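Local atomic coordinates of alcohol dehydrogenase, zinc-containing (Streptococcus pneumoniae serotype 2, PDB entry 5YLN), a protein that probably oxidises alcohols with NAD+ as a zinc-dependent alcohol dehydrogenase and carries two zinc sites. Residues A32-D45 and M123-L137. Numbering follows the deposited sequence.
Sequences AIVRIVKTTICGTD and MQAEYLRVPHADNTL. With ZN (zinc ion), chain E.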
ATOM      1  N   ALA A  32     -15.450  32.174  -8.211  1.00 29.57           N
ATOM      2  CA  ALA A  32     -16.461  32.359  -9.287  1.00 40.79           C
ATOM      3  C   ALA A  32     -17.914  31.783  -9.076  1.00 41.19           C
ATOM      4  O   ALA A  32     -18.161  30.900  -8.239  1.00 39.76           O
ATOM      5  CB  ALA A  32     -15.910  31.797 -10.585  1.00 34.56           C
ATOM      6  N   ILE A  33     -18.861  32.298  -9.871  1.00 38.10           N
ATOM      7  CA  ILE A  33     -20.211  31.746  -9.992  1.00 33.83           C
ATOM      8  C   ILE A  33     -20.351  31.148 -11.384  1.00 40.20           C
ATOM      9  O   ILE A  33     -20.110  31.829 -12.392  1.00 41.09           O
ATOM     10  CB  ILE A  33     -21.308  32.801  -9.762  1.00 34.94           C
ATOM     11  CG1 ILE A  33     -21.239  33.422  -8.357  1.00 34.31           C
ATOM     12  CG2 ILE A  33     -22.703  32.209 -10.055  1.00 32.52           C
ATOM     13  CD1 ILE A  33     -21.153  32.420  -7.204  1.00 34.50           C
ATOM     14  N   VAL A  34     -20.759  29.884 -11.442  1.00 38.45           N
ATOM     15  CA  VAL A  34     -20.887  29.136 -12.685  1.00 30.33           C
ATOM     16  C   VAL A  34     -22.350  28.774 -12.900  1.00 35.54           C
ATOM     17  O   VAL A  34     -23.042  28.360 -11.963  1.00 36.91           O
ATOM     18  CB  VAL A  34     -19.991  27.877 -12.665  1.00 36.38           C
ATOM     19  CG1 VAL A  34     -20.163  27.064 -13.930  1.00 36.70           C
ATOM     20  CG2 VAL A  34     -18.528  28.275 -12.491  1.00 30.97           C
ATOM     21  N   ARG A  35     -22.822  28.948 -14.132  1.00 38.55           N
ATOM     22  CA  ARG A  35     -24.138  28.463 -14.534  1.00 41.67           C
ATOM     23  C   ARG A  35     -24.004  27.025 -15.021  1.00 44.01           C
ATOM     24  O   ARG A  35     -23.306  26.769 -16.011  1.00 35.46           O
ATOM     25  CB  ARG A  35     -24.739  29.339 -15.631  1.00 39.43           C
ATOM     26  CG  ARG A  35     -25.969  28.701 -16.272  1.00 40.46           C
ATOM     27  CD  ARG A  35     -26.808  29.697 -17.086  1.00 44.03           C
ATOM     28  NE  ARG A  35     -26.036  30.393 -18.115  1.00 46.10           N
ATOM     29  CZ  ARG A  35     -25.711  29.866 -19.294  1.00 47.51           C
ATOM     30  NH1 ARG A  35     -26.064  28.619 -19.591  1.00 44.68           N
ATOM     31  NH2 ARG A  35     -25.020  30.582 -20.179  1.00 40.25           N
ATOM     32  N   ILE A  36     -24.660  26.088 -14.328  1.00 41.74           N
ATOM     33  CA  ILE A  36     -24.550  24.684 -14.711  1.00 35.37           C
ATOM     34  C   ILE A  36     -25.246  24.469 -16.049  1.00 31.33           C
ATOM     35  O   ILE A  36     -26.393  24.889 -16.249  1.00 42.79           O
ATOM     36  CB  ILE A  36     -25.138  23.759 -13.630  1.00 39.44           C
ATOM     37  CG1 ILE A  36     -24.408  23.901 -12.293  1.00 31.38           C
ATOM     38  CG2 ILE A  36     -25.086  22.317 -14.089  1.00 32.64           C
ATOM     39  CD1 ILE A  36     -22.935  23.585 -12.352  1.00 29.78           C
ATOM     40  N   VAL A  37     -24.541  23.828 -16.978  1.00 35.30           N
ATOM     41  CA  VAL A  37     -25.110  23.398 -18.256  1.00 31.57           C
ATOM     42  C   VAL A  37     -25.564  21.944 -18.193  1.00 35.44           C
ATOM     43  O   VAL A  37     -26.686  21.630 -18.583  1.00 38.48           O
ATOM     44  CB  VAL A  37     -24.092  23.620 -19.400  1.00 38.62           C
ATOM     45  CG1 VAL A  37     -24.554  22.949 -20.684  1.00 38.05           C
ATOM     46  CG2 VAL A  37     -23.860  25.112 -19.628  1.00 33.39           C
ATOM     47  N   LYS A  38     -24.705  21.047 -17.695  1.00 32.99           N
ATOM     48  CA  LYS A  38     -25.016  19.628 -17.606  1.00 32.11           C
ATOM     49  C   LYS A  38     -24.366  19.035 -16.366  1.00 31.97           C
ATOM     50  O   LYS A  38     -23.289  19.457 -15.953  1.00 32.12           O
ATOM     51  CB  LYS A  38     -24.548  18.857 -18.844  1.00 36.19           C
ATOM     52  CG  LYS A  38     -25.498  18.933 -20.019  1.00 35.66           C
ATOM     53  CD  LYS A  38     -24.838  18.410 -21.289  1.00 37.65           C
ATOM     54  CE  LYS A  38     -25.724  18.730 -22.495  1.00 40.43           C
ATOM     55  NZ  LYS A  38     -25.287  18.031 -23.716  1.00 37.07           N
ATOM     56  N   THR A  39     -25.037  18.060 -15.767  1.00 31.67           N
ATOM     57  CA  THR A  39     -24.543  17.438 -14.549  1.00 29.58           C
ATOM     58  C   THR A  39     -24.903  15.957 -14.601  1.00 33.34           C
ATOM     59  O   THR A  39     -25.444  15.463 -15.597  1.00 34.46           O
ATOM     60  CB  THR A  39     -25.113  18.144 -13.305  1.00 37.92           C
ATOM     61  OG1 THR A  39     -24.420  17.705 -12.138  1.00 37.53           O
ATOM     62  CG2 THR A  39     -26.644  17.868 -13.126  1.00 30.58           C
ATOM     63  N   THR A  40     -24.579  15.241 -13.524  1.00 30.03           N
ATOM     64  CA  THR A  40     -24.903  13.823 -13.387  1.00 31.75           C
ATOM     65  C   THR A  40     -25.088  13.483 -11.893  1.00 30.46           C
ATOM     66  O   THR A  40     -25.020  14.350 -11.018  1.00 31.21           O
ATOM     67  CB  THR A  40     -23.808  12.980 -14.074  1.00 34.52           C
ATOM     68  OG1 THR A  40     -24.150  11.587 -14.080  1.00 32.09           O
ATOM     69  CG2 THR A  40     -22.487  13.141 -13.379  1.00 28.46           C
ATOM     70  N   ILE A  41     -25.331  12.204 -11.610  1.00 30.34           N
ATOM     71  CA  ILE A  41     -25.461  11.672 -10.256  1.00 29.85           C
ATOM     72  C   ILE A  41     -24.334  10.671 -10.024  1.00 43.71           C
ATOM     73  O   ILE A  41     -23.995   9.879 -10.912  1.00 37.82           O
ATOM     74  CB  ILE A  41     -26.823  10.976 -10.029  1.00 37.52           C
ATOM     75  CG1 ILE A  41     -27.992  11.798 -10.584  1.00 36.67           C
ATOM     76  CG2 ILE A  41     -27.049  10.704  -8.554  1.00 36.19           C
ATOM     77  CD1 ILE A  41     -29.255  10.989 -10.717  1.00 31.68           C
ATOM     78  N   CYS A  42     -23.777  10.692  -8.824  1.00 36.24           N
ATOM     79  CA  CYS A  42     -22.769   9.749  -8.374  1.00 31.43           C
ATOM     80  C   CYS A  42     -23.387   8.797  -7.359  1.00 35.03           C
ATOM     81  O   CYS A  42     -24.358   9.141  -6.679  1.00 29.72           O
ATOM     82  CB  CYS A  42     -21.593  10.496  -7.746  1.00 32.09           C
ATOM     83  SG  CYS A  42     -20.369   9.414  -7.012  1.00 37.18           S
ATOM     84  N   GLY A  43     -22.839   7.587  -7.258  1.00 36.73           N
ATOM     85  CA  GLY A  43     -23.308   6.675  -6.229  1.00 34.02           C
ATOM     86  C   GLY A  43     -23.287   7.292  -4.838  1.00 37.61           C
ATOM     87  O   GLY A  43     -24.185   7.040  -4.029  1.00 36.91           O
ATOM     88  N   THR A  44     -22.272   8.120  -4.547  1.00 38.68           N
ATOM     89  CA  THR A  44     -22.181   8.787  -3.248  1.00 36.45           C
ATOM     90  C   THR A  44     -23.414   9.646  -2.967  1.00 38.24           C
ATOM     91  O   THR A  44     -23.817   9.783  -1.811  1.00 40.14           O
ATOM     92  CB  THR A  44     -20.898   9.637  -3.179  1.00 39.73           C
ATOM     93  OG1 THR A  44     -19.730   8.803  -3.266  1.00 41.49           O
ATOM     94  CG2 THR A  44     -20.835  10.438  -1.891  1.00 41.61           C
ATOM     95  N   ASP A  45     -24.028  10.226  -4.008  1.00 38.63           N
ATOM     96  CA  ASP A  45     -25.245  11.009  -3.802  1.00 38.98           C
ATOM     97  C   ASP A  45     -26.369  10.129  -3.270  1.00 40.41           C
ATOM     98  O   ASP A  45     -27.129  10.540  -2.380  1.00 35.81           O
ATOM     99  CB  ASP A  45     -25.668  11.689  -5.111  1.00 35.66           C
ATOM    100  CG  ASP A  45     -24.616  12.678  -5.647  1.00 42.05           C
ATOM    101  OD1 ASP A  45     -23.883  13.301  -4.841  1.00 39.92           O
ATOM    102  OD2 ASP A  45     -24.524  12.832  -6.885  1.00 37.11           O
ATOM    103  N   MET A 123     -23.710  20.654  -7.337  1.00 38.00           N
ATOM    104  CA  MET A 123     -23.880  21.023  -8.744  1.00 34.13           C
ATOM    105  C   MET A 123     -25.241  20.684  -9.316  1.00 30.41           C
ATOM    106  O   MET A 123     -25.516  21.070 -10.457  1.00 30.77           O
ATOM    107  CB  MET A 123     -22.771  20.400  -9.601  1.00 32.20           C
ATOM    108  CG  MET A 123     -21.374  20.562  -9.007  1.00 33.36           C
ATOM    109  SD  MET A 123     -20.119  20.372 -10.287  1.00 40.71           S
ATOM    110  CE  MET A 123     -18.643  20.305  -9.294  1.00 33.96           C
ATOM    111  N   GLN A 124     -26.118  20.029  -8.548  1.00 30.77           N
ATOM    112  CA  GLN A 124     -27.474  19.726  -9.017  1.00 38.88           C
ATOM    113  C   GLN A 124     -28.392  20.912  -8.728  1.00 46.83           C
ATOM    114  O   GLN A 124     -29.277  20.872  -7.863  1.00 32.49           O
ATOM    115  CB  GLN A 124     -27.992  18.444  -8.380  1.00 36.13           C
ATOM    116  CG  GLN A 124     -27.340  17.244  -9.023  1.00 34.14           C
ATOM    117  CD  GLN A 124     -27.390  15.995  -8.183  1.00 35.12           C
ATOM    118  OE1 GLN A 124     -28.162  15.912  -7.251  1.00 31.62           O
ATOM    119  NE2 GLN A 124     -26.556  15.013  -8.514  1.00 34.69           N
ATOM    120  N   ALA A 125     -28.134  21.984  -9.484  1.00 40.51           N
ATOM    121  CA  ALA A 125     -28.796  23.273  -9.358  1.00 37.97           C
ATOM    122  C   ALA A 125     -28.484  24.079 -10.608  1.00 38.04           C
ATOM    123  O   ALA A 125     -27.678  23.666 -11.448  1.00 35.75           O
ATOM    124  CB  ALA A 125     -28.329  24.024  -8.111  1.00 34.83           C
ATOM    125  N   GLU A 126     -29.090  25.270 -10.691  1.00 33.05           N
ATOM    126  CA  GLU A 126     -28.893  26.122 -11.861  1.00 33.12           C
ATOM    127  C   GLU A 126     -27.532  26.811 -11.845  1.00 39.24           C
ATOM    128  O   GLU A 126     -26.884  26.934 -12.892  1.00 32.32           O
ATOM    129  CB  GLU A 126     -29.982  27.186 -11.948  1.00 33.94           C
ATOM    130  CG  GLU A 126     -31.365  26.678 -12.296  1.00 34.72           C
ATOM    131  CD  GLU A 126     -32.399  27.815 -12.311  1.00 35.39           C
ATOM    132  OE1 GLU A 126     -32.252  28.727 -13.149  1.00 43.45           O
ATOM    133  OE2 GLU A 126     -33.328  27.807 -11.468  1.00 38.49           O
ATOM    134  N   TYR A 127     -27.120  27.318 -10.683  1.00 33.35           N
ATOM    135  CA  TYR A 127     -25.871  28.046 -10.532  1.00 32.21           C
ATOM    136  C   TYR A 127     -25.093  27.452  -9.371  1.00 31.75           C
ATOM    137  O   TYR A 127     -25.666  26.870  -8.443  1.00 44.41           O
ATOM    138  CB  TYR A 127     -26.094  29.556 -10.300  1.00 32.77           C
ATOM    139  CG  TYR A 127     -26.851  30.254 -11.416  1.00 37.10           C
ATOM    140  CD1 TYR A 127     -28.251  30.330 -11.408  1.00 37.88           C
ATOM    141  CD2 TYR A 127     -26.176  30.832 -12.479  1.00 40.41           C
ATOM    142  CE1 TYR A 127     -28.937  30.971 -12.440  1.00 40.77           C
ATOM    143  CE2 TYR A 127     -26.858  31.477 -13.516  1.00 35.62           C
ATOM    144  CZ  TYR A 127     -28.224  31.539 -13.495  1.00 43.13           C
ATOM    145  OH  TYR A 127     -28.850  32.175 -14.543  1.00 50.58           O
ATOM    146  N   LEU A 128     -23.777  27.634  -9.422  1.00 32.16           N
ATOM    147  CA  LEU A 128     -22.856  27.040  -8.468  1.00 30.73           C
ATOM    148  C   LEU A 128     -21.816  28.075  -8.062  1.00 42.51           C
ATOM    149  O   LEU A 128     -21.183  28.686  -8.923  1.00 30.46           O
ATOM    150  CB  LEU A 128     -22.180  25.811  -9.085  1.00 30.09           C
ATOM    151  CG  LEU A 128     -20.982  25.207  -8.346  1.00 34.44           C
ATOM    152  CD1 LEU A 128     -21.459  24.494  -7.083  1.00 32.63           C
ATOM    153  CD2 LEU A 128     -20.225  24.260  -9.267  1.00 28.94           C
ATOM    154  N   ARG A 129     -21.625  28.263  -6.760  1.00 38.97           N
ATOM    155  CA  ARG A 129     -20.454  28.982  -6.289  1.00 38.20           C
ATOM    156  C   ARG A 129     -19.263  28.034  -6.316  1.00 38.63           C
ATOM    157  O   ARG A 129     -19.313  26.940  -5.738  1.00 31.17           O
ATOM    158  CB  ARG A 129     -20.658  29.540  -4.882  1.00 32.37           C
ATOM    159  CG  ARG A 129     -19.326  29.897  -4.240  1.00 38.49           C
ATOM    160  CD  ARG A 129     -19.454  30.557  -2.890  1.00 40.35           C
ATOM    161  NE  ARG A 129     -18.112  30.867  -2.396  1.00 38.95           N
ATOM    162  CZ  ARG A 129     -17.472  30.161  -1.470  1.00 42.11           C
ATOM    163  NH1 ARG A 129     -18.064  29.107  -0.906  1.00 30.42           N
ATOM    164  NH2 ARG A 129     -16.237  30.501  -1.112  1.00 36.67           N
ATOM    165  N   VAL A 130     -18.196  28.441  -6.993  1.00 29.41           N
ATOM    166  CA  VAL A 130     -16.998  27.621  -7.125  1.00 32.77           C
ATOM    167  C   VAL A 130     -15.866  28.298  -6.353  1.00 31.09           C
ATOM    168  O   VAL A 130     -15.338  29.321  -6.809  1.00 37.92           O
ATOM    169  CB  VAL A 130     -16.620  27.432  -8.594  1.00 36.21           C
ATOM    170  CG1 VAL A 130     -15.363  26.592  -8.707  1.00 29.05           C
ATOM    171  CG2 VAL A 130     -17.779  26.834  -9.339  1.00 33.65           C
ATOM    172  N   PRO A 131     -15.443  27.766  -5.202  1.00 37.47           N
ATOM    173  CA  PRO A 131     -14.249  28.312  -4.535  1.00 34.64           C
ATOM    174  C   PRO A 131     -12.994  28.007  -5.343  1.00 34.07           C
ATOM    175  O   PRO A 131     -12.942  27.021  -6.076  1.00 34.89           O
ATOM    176  CB  PRO A 131     -14.215  27.586  -3.183  1.00 33.36           C
ATOM    177  CG  PRO A 131     -15.519  26.795  -3.096  1.00 36.79           C
ATOM    178  CD  PRO A 131     -15.955  26.567  -4.521  1.00 32.34           C
ATOM    179  N   HIS A 132     -11.996  28.889  -5.219  1.00 37.58           N
ATOM    180  CA  HIS A 132     -10.690  28.730  -5.873  1.00 32.82           C
ATOM    181  C   HIS A 132     -10.830  28.413  -7.355  1.00 35.20           C
ATOM    182  O   HIS A 132     -10.310  27.409  -7.852  1.00 34.07           O
ATOM    183  CB  HIS A 132      -9.869  27.654  -5.179  1.00 30.82           C
ATOM    184  CG  HIS A 132      -9.666  27.909  -3.722  1.00 35.26           C
ATOM    185  ND1 HIS A 132      -9.068  29.056  -3.246  1.00 43.23           N
ATOM    186  CD2 HIS A 132     -10.002  27.176  -2.632  1.00 40.00           C
ATOM    187  CE1 HIS A 132      -9.043  29.018  -1.924  1.00 40.09           C
ATOM    188  NE2 HIS A 132      -9.597  27.885  -1.528  1.00 38.58           N
ATOM    189  N   ALA A 133     -11.542  29.292  -8.066  1.00 37.19           N
ATOM    190  CA  ALA A 133     -11.928  29.009  -9.447  1.00 36.37           C
ATOM    191  C   ALA A 133     -10.717  28.764 -10.335  1.00 42.71           C
ATOM    192  O   ALA A 133     -10.761  27.912 -11.230  1.00 41.80           O
ATOM    193  CB  ALA A 133     -12.768  30.156 -10.006  1.00 30.37           C
ATOM    194  N   ASP A 134      -9.627  29.512 -10.121  1.00 45.66           N
ATOM    195  CA  ASP A 134      -8.448  29.340 -10.966  1.00 36.99           C
ATOM    196  C   ASP A 134      -7.886  27.926 -10.874  1.00 39.81           C
ATOM    197  O   ASP A 134      -7.268  27.442 -11.831  1.00 39.03           O
ATOM    198  CB  ASP A 134      -7.379  30.368 -10.593  1.00 41.99           C
ATOM    199  CG  ASP A 134      -7.536  31.675 -11.347  1.00 44.98           C
ATOM    200  OD1 ASP A 134      -8.018  31.634 -12.487  1.00 46.22           O
ATOM    201  OD2 ASP A 134      -7.179  32.744 -10.806  1.00 50.73           O
ATOM    202  N   ASN A 135      -8.088  27.243  -9.743  1.00 32.42           N
ATOM    203  CA  ASN A 135      -7.558  25.897  -9.570  1.00 36.54           C
ATOM    204  C   ASN A 135      -8.624  24.811  -9.590  1.00 38.34           C
ATOM    205  O   ASN A 135      -8.288  23.629  -9.489  1.00 38.43           O
ATOM    206  CB  ASN A 135      -6.751  25.809  -8.270  1.00 36.80           C
ATOM    207  CG  ASN A 135      -5.650  26.835  -8.205  1.00 44.35           C
ATOM    208  OD1 ASN A 135      -4.631  26.704  -8.877  1.00 61.40           O
ATOM    209  ND2 ASN A 135      -5.843  27.861  -7.403  1.00 49.18           N
ATOM    210  N   THR A 136      -9.896  25.172  -9.729  1.00 40.83           N
ATOM    211  CA  THR A 136     -10.978  24.199  -9.729  1.00 39.44           C
ATOM    212  C   THR A 136     -11.647  24.058 -11.087  1.00 37.19           C
ATOM    213  O   THR A 136     -12.245  23.012 -11.361  1.00 36.34           O
ATOM    214  CB  THR A 136     -12.008  24.590  -8.650  1.00 36.94           C
ATOM    215  OG1 THR A 136     -11.319  24.689  -7.395  1.00 34.36           O
ATOM    216  CG2 THR A 136     -13.173  23.567  -8.511  1.00 31.57           C
ATOM    217  N   LEU A 137     -11.518  25.054 -11.958  1.00 36.81           N
ATOM    218  CA  LEU A 137     -12.128  25.049 -13.283  1.00 34.74           C
ATOM    219  C   LEU A 137     -11.094  24.699 -14.350  1.00 35.15           C
ATOM    220  O   LEU A 137      -9.907  24.985 -14.201  1.00 30.31           O
ATOM    221  CB  LEU A 137     -12.739  26.418 -13.594  1.00 29.76           C
ATOM    222  CG  LEU A 137     -13.808  26.943 -12.640  1.00 39.74           C
ATOM    223  CD1 LEU A 137     -14.324  28.305 -13.116  1.00 38.13           C
ATOM    224  CD2 LEU A 137     -14.948  25.944 -12.568  1.00 35.24           C
TER
HETATM  225 ZN    ZN E 401     -18.572  11.181  -6.827  1.00 47.25          ZN
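Val-34 and Leu-128 form the hydrogen-bonded pair at the centre of an antiparallel ladder between strands 33-39 and 127-129 in the GroES-like domain, a worked example of a beta ladder leading into a metal site. Val-34 N donates to Leu-128 O at 2.8 Å, and Leu-128 N returns a bond to Val-34 O; the ladder continues through Ala-32 with Val-130 and through Ile-36 N to Glu-126 O.

Apolar groups line one face of this ladder. Val-34 CG2 meets Val-130 CG2 at 3.5 Å, while Ile-36 CD1 reaches Leu-128 CB at 4.0 Å. The CB atoms of Ala-32 and Ala-133 touch at 3.6 Å, bringing the short helix 133-136 against segment 32-45.

On the other face, Arg-35 crosses the Tyr-127 ring obliquely, its CB 3.7 Å from Tyr-127 CE2. With CG anti to the backbone N (chi1 168°), CG and CD follow CB past CE2, and the guanidinium, in a salt bridge with Glu-71, stands almost perpendicular to the ring.

Polar contacts tie the loop at 123-126 to the zinc-site segment. Extended beyond CG, Gln-124 donates from NE2 to Thr-40 O at 3.0 Å, and its OE1 bonds to Tyr-333 OH. A weak second bond joins Gln-124 NE2 to Asp-45 OD2, which also accepts from Cys-42 N in a capping box. This Asp-45 bond probably helps position Cys-42, whose SG binds the zinc ion at 2.5 Å.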